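Local atomic coordinates of alginate lyase A1-II' (Sphingomonas sp. A1, PDB entry 2CWS), a protein that cleaves alginate, probably by beta-elimination, as a lyase of polysaccharide lyase family 7. Residues A[16-21]-A[67-72]; A[106-111]-A[125-130]; A[166-171]-A[184-189]. All blocks are in the same frame, centred on the assembly; numbering follows the deposited sequence. Where two conformers were deposited one is given.

Interaction 1 (A[16-21]-A[67-72]); sequences KLQLPD and RSELRE. With SO4 (sulfate ion), chain C; SO4 (sulfate ion), chain B.
K16, L17 and Q18 pair with R71, L70 and E69 in an antiparallel ladder, the two short strand axes running at 148° and approaching to 4.6 Å. K16 and R71 exchange two backbone hydrogen bonds, as do Q18 and E69. At P20 the ring nitrogen has no hydrogen to offer R67 O, and a water instead joins L19 O to R67 N. One face of the pair is apolar: L17 CD1 meets L70 CD2 at 3.9 Å. The other is polar. K16 and R71 lie side by side and point the same way, and R71 bends at chi2 (-68°), which puts its CD 3.9 Å from K16 CE. Their like-charged K16 NZ and R71 NE stand 4.6 Å apart; a sulfate, probably from the crystallisation liquor, may offset the repulsion, accepting from K16 NZ, R71 NE and R71 NH2. K16 NZ has a second anionic partner in E26. Q18 crosses R71 with its amide turned 83° from the guanidinium, while OE1 accepts from K201 and NE2 donates to E26. R67 runs beside Q18, grips another sulfate edge-on through NH1 and NH2, and binds E69 OE1 from NH1 at 2.8 Å, on the syn side. Such a polar face, its basic groups partly balanced by E69 and E26, backed by an apolar one, is consistent with the substrate cleft of the family 7 beta-jelly roll.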
loop_
_atom_site.group_PDB
_atom_site.type_symbol
_atom_site.label_atom_id
_atom_site.label_comp_id
_atom_site.label_asym_id
_atom_site.label_seq_id
_atom_site.Cartn_x
_atom_site.Cartn_y
_atom_site.Cartn_z
ATOM N N LYS A 16 9.821 -3.802 -4.007
ATOM C CA LYS A 16 9.607 -4.589 -5.229
ATOM C C LYS A 16 8.215 -4.244 -5.733
ATOM O O LYS A 16 7.372 -3.719 -4.974
ATOM C CB LYS A 16 9.789 -6.094 -5.022
ATOM C CG LYS A 16 8.758 -6.734 -4.124
ATOM C CD LYS A 16 8.970 -8.253 -4.036
ATOM C CE LYS A 16 7.983 -8.904 -3.082
ATOM N NZ LYS A 16 8.090 -10.375 -3.152
ATOM N N LEU A 17 7.935 -4.509 -7.006
ATOM C CA LEU A 17 6.679 -4.171 -7.615
ATOM C C LEU A 17 5.907 -5.421 -8.002
ATOM O O LEU A 17 6.468 -6.326 -8.634
ATOM C CB LEU A 17 6.949 -3.336 -8.899
ATOM C CG LEU A 17 5.721 -2.974 -9.771
ATOM C CD1 LEU A 17 4.732 -2.070 -9.055
ATOM C CD2 LEU A 17 6.238 -2.330 -11.044
ATOM N N GLN A 18 4.637 -5.455 -7.638
ATOM C CA GLN A 18 3.715 -6.543 -7.960
ATOM C C GLN A 18 2.757 -6.057 -9.035
ATOM O O GLN A 18 2.146 -4.980 -8.870
ATOM C CB GLN A 18 2.989 -6.977 -6.662
ATOM C CG GLN A 18 3.966 -7.520 -5.651
ATOM C CD GLN A 18 3.382 -7.754 -4.292
ATOM O OE1 GLN A 18 2.527 -6.940 -3.863
ATOM N NE2 GLN A 18 3.838 -8.781 -3.608
ATOM N N LEU A 19 2.626 -6.847 -10.094
ATOM C CA LEU A 19 1.858 -6.448 -11.284
ATOM C C LEU A 19 0.543 -7.163 -11.429
ATOM O O LEU A 19 0.347 -8.257 -10.899
ATOM C CB LEU A 19 2.728 -6.728 -12.535
ATOM C CG LEU A 19 4.002 -5.883 -12.605
ATOM C CD1 LEU A 19 4.849 -6.421 -13.797
ATOM C CD2 LEU A 19 3.719 -4.423 -12.746
ATOM N N PRO A 20 -0.336 -6.609 -12.263
ATOM C CA PRO A 20 -1.646 -7.221 -12.520
ATOM C C PRO A 20 -1.721 -7.941 -13.851
ATOM O O PRO A 20 -2.816 -8.143 -14.380
ATOM C CB PRO A 20 -2.571 -5.992 -12.530
ATOM C CG PRO A 20 -1.735 -4.949 -13.213
ATOM C CD PRO A 20 -0.315 -5.223 -12.768
ATOM N N ASP A 21 -0.578 -8.336 -14.393
ATOM C CA ASP A 21 -0.610 -9.236 -15.560
ATOM C C ASP A 21 -1.151 -10.583 -15.119
ATOM O O ASP A 21 -1.316 -10.863 -13.920
ATOM C CB ASP A 21 0.779 -9.299 -16.201
ATOM C CG ASP A 21 1.824 -9.939 -15.281
ATOM O OD1 ASP A 21 2.675 -10.718 -15.781
ATOM O OD2 ASP A 21 1.815 -9.679 -14.084
ATOM N N ARG A 67 -3.637 -5.808 -8.725
ATOM C CA ARG A 67 -2.870 -4.661 -8.222
ATOM C C ARG A 67 -1.691 -4.360 -9.140
ATOM O O ARG A 67 -1.107 -5.244 -9.769
ATOM C CB ARG A 67 -2.345 -4.916 -6.805
ATOM C CG ARG A 67 -1.147 -5.879 -6.760
ATOM C CD ARG A 67 -0.920 -6.349 -5.348
ATOM N NE ARG A 67 -1.895 -7.352 -4.882
ATOM C CZ ARG A 67 -2.433 -7.459 -3.691
ATOM N NH1 ARG A 67 -2.274 -6.509 -2.754
ATOM N NH2 ARG A 67 -3.188 -8.536 -3.447
ATOM N N SER A 68 -1.314 -3.083 -9.087
ATOM C CA SER A 68 0.043 -2.633 -9.478
ATOM C C SER A 68 0.526 -1.909 -8.215
ATOM O O SER A 68 0.034 -0.818 -7.941
ATOM C CB SER A 68 -0.021 -1.713 -10.689
ATOM O OG SER A 68 1.296 -1.282 -10.984
ATOM N N GLU A 69 1.381 -2.568 -7.421
ATOM C CA GLU A 69 1.563 -2.130 -6.043
ATOM C C GLU A 69 3.015 -2.429 -5.616
ATOM O O GLU A 69 3.511 -3.526 -5.892
ATOM C CB GLU A 69 0.545 -2.791 -5.120
ATOM C CG GLU A 69 0.467 -2.219 -3.701
ATOM C CD GLU A 69 -0.523 -2.950 -2.820
ATOM O OE1 GLU A 69 -0.649 -4.192 -2.929
ATOM O OE2 GLU A 69 -1.176 -2.273 -1.979
ATOM N N LEU A 70 3.636 -1.460 -4.927
ATOM C CA LEU A 70 4.938 -1.683 -4.344
ATOM C C LEU A 70 4.810 -2.369 -2.996
ATOM O O LEU A 70 3.869 -2.125 -2.239
ATOM C CB LEU A 70 5.667 -0.327 -4.134
ATOM C CG LEU A 70 5.953 0.459 -5.373
ATOM C CD1 LEU A 70 6.495 1.834 -5.031
ATOM C CD2 LEU A 70 6.948 -0.287 -6.328
ATOM N N ARG A 71 5.784 -3.211 -2.695
ATOM C CA ARG A 71 5.870 -4.027 -1.478
ATOM C C ARG A 71 7.225 -3.761 -0.861
ATOM O O ARG A 71 8.277 -3.981 -1.514
ATOM C CB ARG A 71 5.690 -5.506 -1.938
ATOM C CG ARG A 71 5.587 -6.576 -0.845
ATOM C CD ARG A 71 6.858 -6.845 -0.006
ATOM N NE ARG A 71 6.710 -8.160 0.607
ATOM C CZ ARG A 71 7.331 -8.549 1.708
ATOM N NH1 ARG A 71 8.187 -7.744 2.345
ATOM N NH2 ARG A 71 7.066 -9.781 2.183
ATOM N N GLU A 72 7.249 -3.271 0.375
ATOM C CA GLU A 72 8.494 -2.864 1.019
ATOM C C GLU A 72 9.394 -4.055 1.253
ATOM O O GLU A 72 8.945 -5.100 1.759
ATOM C CB GLU A 72 8.182 -2.205 2.368
ATOM C CG GLU A 72 9.446 -1.792 3.126
ATOM C CD GLU A 72 9.152 -1.423 4.568
ATOM O OE1 GLU A 72 8.063 -1.691 5.083
ATOM O OE2 GLU A 72 10.125 -0.858 5.191
HETATM S S SO4 C . 5.563 -11.605 -0.584
HETATM O O1 SO4 C . 5.291 -10.091 -0.924
HETATM O O2 SO4 C . 6.792 -11.975 -1.190
HETATM O O3 SO4 C . 5.558 -11.826 0.782
HETATM O O4 SO4 C . 4.373 -12.208 -1.207
HETATM S S SO4 B . -4.043 -8.425 0.275
HETATM O O1 SO4 B . -3.009 -7.258 0.025
HETATM O O2 SO4 B . -3.736 -9.177 1.472
HETATM O O3 SO4 B . -5.346 -7.895 0.437
HETATM O O4 SO4 B . -4.008 -9.342 -0.859
HETATM O O HOH W 1 -2.334 -8.456 -9.095
#

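Interaction 2 (A[106-111]-A[125-130]); sequences IIVAQI and VKAVFQ. With SO4 (sulfate ion), chain B.
Q110 packs across V125 and K126 of the neighbouring antiparallel strand, and its side chain can be followed outward. CB sits 3.3 Å from V125 O and CG 4.0 Å from the same oxygen. CG is anti to the carbonyl carbon (chi1 -47°) and the chain runs on extended. CD lies 4.0 Å from O1 of a sulfate. At the end OE1 is 4.1 Å from K126 CG, whereas NE2 donates to E69 and makes a weak bond of 3.4 Å to the same sulfate O1. K126 itself leads away to a salt bridge with D148. On the same face I107 CG1 meets V128 CG2 at 3.9 Å. I107 and Q110, three residues apart, share that face because of a beta bulge: V108 and A109 together stand opposite A127, with V108 N bonded to A127 O and A127 N to A109 O. The reverse face is apolar, with A109 CB against A127 CB at 4.0 Å and I106 CG1 against F129 CB at 4.2 Å. It is covered by strands 162-169 and 88-99, including M164, I166 and M91. The chemistry is thus two-sided: hydrocarbon contacts bury one face within the sandwich, while the other presents an amide donor to an anion.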
loop_
_atom_site.group_PDB
_atom_site.type_symbol
_atom_site.label_atom_id
_atom_site.label_comp_id
_atom_site.label_asym_id
_atom_site.label_seq_id
_atom_site.Cartn_x
_atom_site.Cartn_y
_atom_site.Cartn_z
ATOM N N ILE A 106 -10.417 1.909 -4.633
ATOM C CA ILE A 106 -9.101 1.283 -4.709
ATOM C C ILE A 106 -8.421 1.491 -3.360
ATOM O O ILE A 106 -8.840 2.290 -2.547
ATOM C CB ILE A 106 -8.199 1.834 -5.840
ATOM C CG1 ILE A 106 -7.769 3.292 -5.578
ATOM C CG2 ILE A 106 -8.874 1.673 -7.180
ATOM C CD1 ILE A 106 -6.725 3.785 -6.605
ATOM N N ILE A 107 -7.367 0.682 -3.135
ATOM C CA ILE A 107 -6.492 0.821 -1.965
ATOM C C ILE A 107 -5.173 1.378 -2.476
ATOM O O ILE A 107 -4.573 0.829 -3.415
ATOM C CB ILE A 107 -6.353 -0.517 -1.211
ATOM C CG1 ILE A 107 -7.644 -0.819 -0.476
ATOM C CG2 ILE A 107 -5.131 -0.504 -0.280
ATOM C CD1 ILE A 107 -7.730 -2.223 0.102
ATOM N N VAL A 108 -4.689 2.456 -1.834
ATOM C CA VAL A 108 -3.504 3.178 -2.303
ATOM C C VAL A 108 -2.315 3.032 -1.378
ATOM O O VAL A 108 -1.208 3.436 -1.769
ATOM C CB VAL A 108 -3.803 4.676 -2.590
ATOM C CG1 VAL A 108 -4.789 4.812 -3.739
ATOM C CG2 VAL A 108 -4.298 5.362 -1.318
ATOM N N ALA A 109 -2.475 2.456 -0.199
ATOM C CA ALA A 109 -1.364 2.185 0.687
ATOM C C ALA A 109 -1.798 1.165 1.713
ATOM O O ALA A 109 -3.003 1.020 1.998
ATOM C CB ALA A 109 -0.888 3.466 1.392
ATOM N N GLN A 110 -0.826 0.454 2.266
ATOM C CA GLN A 110 -1.121 -0.535 3.321
ATOM C C GLN A 110 0.034 -0.611 4.302
ATOM O O GLN A 110 1.190 -0.308 3.991
ATOM C CB GLN A 110 -1.328 -1.985 2.783
ATOM C CG GLN A 110 -2.256 -2.066 1.590
ATOM C CD GLN A 110 -2.628 -3.498 1.306
ATOM O OE1 GLN A 110 -3.073 -4.218 2.224
ATOM N NE2 GLN A 110 -2.478 -3.911 0.058
ATOM N N ILE A 111 -0.303 -1.135 5.490
ATOM C CA ILE A 111 0.642 -1.911 6.291
ATOM C C ILE A 111 0.094 -3.337 6.245
ATOM O O ILE A 111 -1.059 -3.533 6.646
ATOM C CB ILE A 111 0.781 -1.441 7.753
ATOM C CG1 ILE A 111 1.330 -0.027 7.826
ATOM C CG2 ILE A 111 1.671 -2.437 8.499
ATOM C CD1 ILE A 111 1.380 0.468 9.263
ATOM N N VAL A 125 -3.280 -2.107 8.086
ATOM C CA VAL A 125 -3.844 -0.811 7.678
ATOM C C VAL A 125 -4.098 -0.865 6.186
ATOM O O VAL A 125 -3.199 -1.255 5.434
ATOM C CB VAL A 125 -2.919 0.366 8.016
ATOM C CG1 VAL A 125 -3.550 1.682 7.537
ATOM C CG2 VAL A 125 -2.585 0.384 9.519
ATOM N N LYS A 126 -5.264 -0.426 5.766
ATOM C CA LYS A 126 -5.609 -0.270 4.359
ATOM C C LYS A 126 -6.114 1.125 4.105
ATOM O O LYS A 126 -7.094 1.557 4.740
ATOM C CB LYS A 126 -6.708 -1.271 3.932
ATOM C CG LYS A 126 -6.301 -2.726 4.223
ATOM C CD LYS A 126 -7.520 -3.684 4.223
ATOM C CE LYS A 126 -8.325 -3.476 5.539
ATOM N NZ LYS A 126 -9.489 -4.423 5.549
ATOM N N ALA A 127 -5.458 1.865 3.206
ATOM C CA ALA A 127 -5.875 3.230 2.863
ATOM C C ALA A 127 -6.802 3.126 1.672
ATOM O O ALA A 127 -6.351 2.939 0.537
ATOM C CB ALA A 127 -4.642 4.090 2.613
ATOM N N VAL A 128 -8.110 3.201 1.942
ATOM C CA VAL A 128 -9.147 2.970 0.938
ATOM C C VAL A 128 -9.640 4.280 0.367
ATOM O O VAL A 128 -10.246 5.091 1.090
ATOM C CB VAL A 128 -10.326 2.212 1.570
ATOM C CG1 VAL A 128 -11.389 1.937 0.505
ATOM C CG2 VAL A 128 -9.859 0.910 2.242
ATOM N N PHE A 129 -9.360 4.499 -0.922
ATOM C CA PHE A 129 -9.743 5.725 -1.611
ATOM C C PHE A 129 -11.069 5.531 -2.310
ATOM O O PHE A 129 -11.257 4.596 -3.085
ATOM C CB PHE A 129 -8.651 6.116 -2.633
ATOM C CG PHE A 129 -9.050 7.370 -3.404
ATOM C CD1 PHE A 129 -9.837 7.346 -4.540
ATOM C CD2 PHE A 129 -8.612 8.593 -2.933
ATOM C CE1 PHE A 129 -10.243 8.498 -5.135
ATOM C CE2 PHE A 129 -9.012 9.763 -3.549
ATOM C CZ PHE A 129 -9.868 9.712 -4.666
ATOM N N GLN A 130 -11.951 6.534 -2.089
ATOM C CA GLN A 130 -13.159 6.786 -2.907
ATOM C C GLN A 130 -13.161 8.258 -3.277
ATOM O O GLN A 130 -12.511 9.084 -2.624
ATOM C CB GLN A 130 -14.436 6.362 -2.228
ATOM C CG GLN A 130 -14.197 4.885 -1.834
ATOM C CD GLN A 130 -15.508 4.256 -1.557
ATOM O OE1 GLN A 130 -15.989 4.354 -0.400
ATOM N NE2 GLN A 130 -16.124 3.607 -2.537
HETATM S S SO4 B . -4.043 -8.425 0.275
HETATM O O1 SO4 B . -3.009 -7.258 0.025
HETATM O O2 SO4 B . -3.736 -9.177 1.472
HETATM O O3 SO4 B . -5.346 -7.895 0.437
HETATM O O4 SO4 B . -4.008 -9.342 -0.859
#

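Interaction 3 (A[166-171]-A[184-189]); sequences IRVTDG and VDFVGK
F186 lays one face of its ring over G171, whose carbonyl O stands 3.1 Å above the ring plane of F186 and is displaced toward the rim near CD2 and CE2. G171 CA adds a CH-pi contact, 4.1 Å from the centroid of the F186 ring and 28° off its normal. At the ring's edge V168 CG1 lies close to the plane, 3.8 Å from F186 CZ, and the two side chains cross at about a right angle. W193 meets the phenyl ring edge-to-face.

The same carbonyl is gripped from the helix: V187 N donates to G171 O at 3.0 Å, with a nearly straight N-H...O angle of 167°. V187 CG2 comes to 3.6 Å from G171 CA, an approach that the bare glycine backbone permits. D185 occupies the N-cap of helix 186-189, its OD1 accepting from G188 N at 2.8 Å from above the carboxylate plane. A water donates to both D185 OD1 and D170 O, tying the cap to the loop. G171 O and D185 OD1, both acceptors, approach to 3.3 Å without bonding.

D170 and G171, both with positive phi, form the two-residue loop between strands 162-169 and 172-177, as in a type I' hairpin turn. The arrangement therefore joins a tight beta-hairpin turn to a short capped helix that follows the outermost strand 180-185, at the margin of a jelly-roll sheet.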
loop_
_atom_site.group_PDB
_atom_site.type_symbol
_atom_site.label_atom_id
_atom_site.label_comp_id
_atom_site.label_asym_id
_atom_site.label_seq_id
_atom_site.Cartn_x
_atom_site.Cartn_y
_atom_site.Cartn_z
ATOM N N ILE A 166 1.587 6.973 7.425
ATOM C CA ILE A 166 1.135 5.818 8.212
ATOM C C ILE A 166 2.302 5.428 9.114
ATOM O O ILE A 166 3.393 5.160 8.589
ATOM C CB ILE A 166 0.689 4.609 7.382
ATOM C CG1 ILE A 166 -0.289 5.044 6.288
ATOM C CG2 ILE A 166 0.108 3.562 8.292
ATOM C CD1 ILE A 166 -0.722 3.863 5.386
ATOM N N ARG A 167 2.088 5.466 10.415
ATOM C CA ARG A 167 3.166 5.200 11.397
ATOM C C ARG A 167 2.719 4.163 12.372
ATOM O O ARG A 167 1.606 4.237 12.886
ATOM C CB ARG A 167 3.522 6.524 12.144
ATOM C CG ARG A 167 4.472 6.303 13.310
ATOM C CD ARG A 167 4.951 7.650 13.852
ATOM N NE ARG A 167 3.924 8.520 14.447
ATOM C CZ ARG A 167 3.667 8.619 15.747
ATOM N NH1 ARG A 167 4.283 7.856 16.659
ATOM N NH2 ARG A 167 2.745 9.484 16.158
ATOM N N VAL A 168 3.612 3.236 12.687
ATOM C CA VAL A 168 3.446 2.392 13.848
ATOM C C VAL A 168 4.505 2.802 14.868
ATOM O O VAL A 168 5.695 2.820 14.519
ATOM C CB VAL A 168 3.627 0.879 13.506
ATOM C CG1 VAL A 168 3.768 0.027 14.761
ATOM C CG2 VAL A 168 2.457 0.402 12.647
ATOM N N THR A 169 4.099 3.078 16.086
ATOM C CA THR A 169 5.034 3.226 17.196
ATOM C C THR A 169 4.548 2.339 18.310
ATOM O O THR A 169 3.435 2.545 18.842
ATOM C CB THR A 169 5.172 4.683 17.671
ATOM O OG1 THR A 169 5.779 5.442 16.615
ATOM C CG2 THR A 169 6.077 4.760 18.918
ATOM N N ASP A 170 5.317 1.343 18.682
ATOM C CA ASP A 170 5.014 0.498 19.848
ATOM C C ASP A 170 3.582 -0.018 19.825
ATOM O O ASP A 170 2.817 0.049 20.807
ATOM C CB ASP A 170 5.357 1.264 21.136
ATOM C CG ASP A 170 6.836 1.581 21.248
ATOM O OD1 ASP A 170 7.165 2.628 21.858
ATOM O OD2 ASP A 170 7.642 0.781 20.703
ATOM N N GLY A 171 3.194 -0.560 18.637
ATOM C CA GLY A 171 1.893 -1.255 18.590
ATOM C C GLY A 171 0.677 -0.354 18.439
ATOM O O GLY A 171 -0.450 -0.895 18.533
ATOM N N VAL A 184 -5.127 4.120 16.325
ATOM C CA VAL A 184 -5.728 2.851 16.767
ATOM C C VAL A 184 -4.657 2.019 17.456
ATOM O O VAL A 184 -3.612 1.745 16.863
ATOM C CB VAL A 184 -6.303 2.078 15.574
ATOM C CG1 VAL A 184 -6.881 0.723 16.028
ATOM C CG2 VAL A 184 -7.366 2.892 14.830
ATOM N N ASP A 185 -4.912 1.601 18.697
ATOM C CA ASP A 185 -3.946 0.792 19.441
ATOM C C ASP A 185 -4.227 -0.678 19.102
ATOM O O ASP A 185 -5.010 -1.335 19.723
ATOM C CB ASP A 185 -4.035 1.127 20.920
ATOM C CG ASP A 185 -3.065 0.307 21.745
ATOM O OD1 ASP A 185 -2.339 -0.517 21.182
ATOM O OD2 ASP A 185 -3.060 0.570 22.986
ATOM N N PHE A 186 -3.549 -1.174 18.060
ATOM C CA PHE A 186 -3.853 -2.501 17.574
ATOM C C PHE A 186 -3.291 -3.576 18.492
ATOM O O PHE A 186 -4.006 -4.536 18.781
ATOM C CB PHE A 186 -3.424 -2.687 16.088
ATOM C CG PHE A 186 -1.937 -2.534 15.793
ATOM C CD1 PHE A 186 -1.115 -3.641 15.720
ATOM C CD2 PHE A 186 -1.393 -1.268 15.533
ATOM C CE1 PHE A 186 0.223 -3.527 15.404
ATOM C CE2 PHE A 186 -0.054 -1.147 15.252
ATOM C CZ PHE A 186 0.775 -2.270 15.148
ATOM N N VAL A 187 -2.067 -3.424 19.013
ATOM C CA VAL A 187 -1.645 -4.416 19.989
ATOM C C VAL A 187 -2.545 -4.398 21.228
ATOM O O VAL A 187 -2.772 -5.473 21.820
ATOM C CB VAL A 187 -0.150 -4.166 20.322
ATOM C CG1 VAL A 187 0.269 -4.813 21.611
ATOM C CG2 VAL A 187 0.738 -4.614 19.137
ATOM N N GLY A 188 -3.056 -3.220 21.615
ATOM C CA GLY A 188 -3.967 -3.167 22.754
ATOM C C GLY A 188 -5.273 -3.869 22.457
ATOM O O GLY A 188 -5.950 -4.353 23.404
ATOM N N LYS A 189 -5.703 -3.945 21.210
ATOM C CA LYS A 189 -6.913 -4.707 20.845
ATOM C C LYS A 189 -6.663 -6.197 20.853
ATOM O O LYS A 189 -7.507 -6.947 21.368
ATOM C CB LYS A 189 -7.412 -4.283 19.473
ATOM C CG LYS A 189 -8.672 -5.000 19.029
ATOM C CD LYS A 189 -9.868 -4.822 19.945
ATOM C CE LYS A 189 -11.140 -5.454 19.382
ATOM N NZ LYS A 189 -12.200 -5.129 20.476
HETATM O O HOH W 2 0.325 -0.774 22.031
#

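How the interactions relate
Interactions 1 and 2 belong to one sheet, with centres 14 Å apart, and meet directly: E69 OE2 and Q110 NE2 are 2.9 Å apart, a probable hydrogen bond. Both also reach one sulfate, which R67 holds firmly, Q110 weakly, and H112 and Y205 complete. The ion, probably from the crystallisation liquor, may mimic an acidic group of alginate in the cleft. Interaction 3 belongs to the other sheet of the sandwich. It packs against interaction 2 where A109 CB lies 4.0 Å from I166 CD1, with centres 17 Å apart. Interactions 1 and 3 do not touch; their centres are 25 Å apart, across the chain's centre, and interaction 2, nearest that centre, touches both.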